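Uncharacterized protein conserved in bacteria (Streptococcus suis, PDB 4FZQ) is the G5 domain of the surface antigen HP0197, which mediates host cell attachment, and probably contributes to binding at the host surface. Local coordinates at residues E36-K41 with E67-I72. The protein carries 1 engineered substitution. Residues are numbered along the deposited sequence; the frame is centred on the assembly and turned at random.
Sequences EGKAGK and EGQNRI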
loop_
_atom_site.group_PDB
_atom_site.type_symbol
_atom_site.label_atom_id
_atom_site.label_comp_id
_atom_site.label_asym_id
_atom_site.label_seq_id
_atom_site.Cartn_x
_atom_site.Cartn_y
_atom_site.Cartn_z
ATOM N N GLU A 36 -12.835 -13.428 -11.076
ATOM C CA GLU A 36 -11.910 -12.333 -10.829
ATOM C C GLU A 36 -12.273 -11.420 -9.671
ATOM O O GLU A 36 -11.411 -10.744 -9.123
ATOM C CB GLU A 36 -11.722 -11.522 -12.116
ATOM C CG GLU A 36 -11.197 -12.379 -13.273
ATOM C CD GLU A 36 -10.344 -11.603 -14.268
ATOM O OE1 GLU A 36 -10.890 -10.729 -14.983
ATOM O OE2 GLU A 36 -9.122 -11.873 -14.330
ATOM N N GLY A 37 -13.547 -11.404 -9.304
ATOM C CA GLY A 37 -13.980 -10.565 -8.203
ATOM C C GLY A 37 -13.870 -9.075 -8.454
ATOM O O GLY A 37 -12.946 -8.611 -9.120
ATOM N N LYS A 38 -14.831 -8.328 -7.920
ATOM C CA LYS A 38 -14.874 -6.877 -8.059
ATOM C C LYS A 38 -14.603 -6.216 -6.723
ATOM O O LYS A 38 -15.031 -6.701 -5.681
ATOM C CB LYS A 38 -16.244 -6.428 -8.575
ATOM C CG LYS A 38 -16.460 -6.641 -10.070
ATOM C CD LYS A 38 -17.308 -7.875 -10.384
ATOM C CE LYS A 38 -18.779 -7.663 -10.020
ATOM N NZ LYS A 38 -19.655 -8.768 -10.514
ATOM N N ALA A 39 -13.896 -5.100 -6.758
ATOM C CA ALA A 39 -13.561 -4.370 -5.542
ATOM C C ALA A 39 -14.788 -3.900 -4.768
ATOM O O ALA A 39 -15.824 -3.575 -5.352
ATOM C CB ALA A 39 -12.688 -3.168 -5.886
ATOM N N GLY A 40 -14.660 -3.884 -3.444
ATOM C CA GLY A 40 -15.732 -3.401 -2.603
ATOM C C GLY A 40 -15.710 -1.880 -2.681
ATOM O O GLY A 40 -14.913 -1.299 -3.415
ATOM N N LYS A 41 -16.536 -1.215 -1.893
ATOM C CA LYS A 41 -16.598 0.228 -1.996
ATOM C C LYS A 41 -16.827 0.958 -0.672
ATOM O O LYS A 41 -17.600 0.513 0.174
ATOM C CB LYS A 41 -17.720 0.554 -2.980
ATOM C CG LYS A 41 -17.644 1.887 -3.662
ATOM C CD LYS A 41 -18.654 1.926 -4.816
ATOM C CE LYS A 41 -18.311 0.889 -5.894
ATOM N NZ LYS A 41 -19.246 0.928 -7.055
ATOM N N GLU A 67 -19.646 -4.390 0.606
ATOM C CA GLU A 67 -18.793 -5.530 0.300
ATOM C C GLU A 67 -18.733 -5.746 -1.204
ATOM O O GLU A 67 -19.703 -5.492 -1.913
ATOM C CB GLU A 67 -19.329 -6.797 0.966
ATOM C CG GLU A 67 -18.537 -8.057 0.628
ATOM C CD GLU A 67 -17.106 -8.015 1.163
ATOM O OE1 GLU A 67 -16.931 -8.116 2.405
ATOM O OE2 GLU A 67 -16.164 -7.869 0.341
ATOM N N GLY A 68 -17.593 -6.223 -1.692
ATOM C CA GLY A 68 -17.458 -6.461 -3.115
ATOM C C GLY A 68 -17.660 -7.918 -3.469
ATOM O O GLY A 68 -18.334 -8.665 -2.759
ATOM N N GLN A 69 -17.070 -8.329 -4.581
ATOM C CA GLN A 69 -17.167 -9.707 -5.027
ATOM C C GLN A 69 -15.782 -10.324 -4.888
ATOM O O GLN A 69 -14.797 -9.751 -5.351
ATOM C CB GLN A 69 -17.629 -9.742 -6.484
ATOM C CG GLN A 69 -17.717 -11.129 -7.097
ATOM C CD GLN A 69 -18.073 -11.082 -8.575
ATOM O OE1 GLN A 69 -19.201 -10.764 -8.938
ATOM N NE2 GLN A 69 -17.104 -11.390 -9.435
ATOM N N ASN A 70 -15.708 -11.481 -4.240
ATOM C CA ASN A 70 -14.429 -12.157 -4.048
ATOM C C ASN A 70 -13.778 -12.659 -5.327
ATOM O O ASN A 70 -14.445 -13.046 -6.286
ATOM C CB ASN A 70 -14.567 -13.377 -3.131
ATOM C CG ASN A 70 -14.689 -13.015 -1.667
ATOM O OD1 ASN A 70 -14.517 -11.859 -1.274
ATOM N ND2 ASN A 70 -14.978 -14.020 -0.839
ATOM N N ARG A 71 -12.455 -12.644 -5.317
ATOM C CA ARG A 71 -11.672 -13.174 -6.405
ATOM C C ARG A 71 -11.464 -14.586 -5.849
ATOM O O ARG A 71 -11.084 -14.744 -4.683
ATOM C CB ARG A 71 -10.350 -12.420 -6.484
ATOM C CG ARG A 71 -9.346 -12.945 -7.492
ATOM C CD ARG A 71 -8.091 -12.084 -7.459
ATOM N NE ARG A 71 -6.984 -12.681 -8.200
ATOM C CZ ARG A 71 -6.954 -12.812 -9.522
ATOM N NH1 ARG A 71 -7.975 -12.378 -10.253
ATOM N NH2 ARG A 71 -5.910 -13.384 -10.110
ATOM N N ILE A 72 -11.746 -15.614 -6.633
ATOM C CA ILE A 72 -11.563 -16.964 -6.121
ATOM C C ILE A 72 -10.429 -17.695 -6.826
ATOM O O ILE A 72 -10.458 -17.883 -8.046
ATOM C CB ILE A 72 -12.856 -17.824 -6.251
ATOM C CG1 ILE A 72 -13.918 -17.367 -5.249
ATOM C CG2 ILE A 72 -12.547 -19.273 -5.950
ATOM C CD1 ILE A 72 -13.583 -16.257 -4.246
HETATM O O HOH W 1 -8.900 -9.657 -9.131
#
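The side chains of Lys38 and Gln69 meet where two connecting segments of this elongated G5 domain run roughly antiparallel. The fold has two three-stranded sheets joined lengthwise; residues 36-41 link strand 31-35 to strand 41-50, and residues 67-72 lead from strand 55-66 into strand 71-75, so the contact lies at the waist between the sheets. The backbones are tied by Gln69 N, which donates to Lys38 O at 2.8 Å with an N-H...O angle of 157°. Followed outward, Gln69 begins with CB 3.4 Å from Lys38 N. CG stands anti to its own backbone N (chi1 178°) and passes Gly37 CA. The chain stays extended to the amide, where NE2 lies 3.5 Å from Gly37 CA and OE1 receives Lys38 NZ at 2.6 Å. The ammonium approaches from above the amide plane, 46° out of it. Lys38 bends at chi2 and chi3, crossing the glutamine obliquely, and its CD and CE pack beside the amide on the way to that bond. The two backbones run close at Gly37 and at Gly40: Gly37 CA lies 3.9 Å from Arg71 CA, and Gly40 CA comes 3.5 Å from Gly68 N. At Gly37 and Gly68 the opposite backbone stands where a side chain would begin. Beside Gly68, the Glu67 carboxylate accepts its N-H through OE2, which also forms a salt bridge with Lys17. At the other end, Arg71 CB and CG lie against Glu36 O, while the extended chain carries NE to a salt bridge with Glu18. Asn70 turns away from residues 36-41, and its ND2 hydrogen-bonds Tyr32 OH of a neighbouring subunit. Glu36 O accepts a hydrogen bond from a water at 2.7 Å, and the same water accepts a weak one from Arg71 NH1.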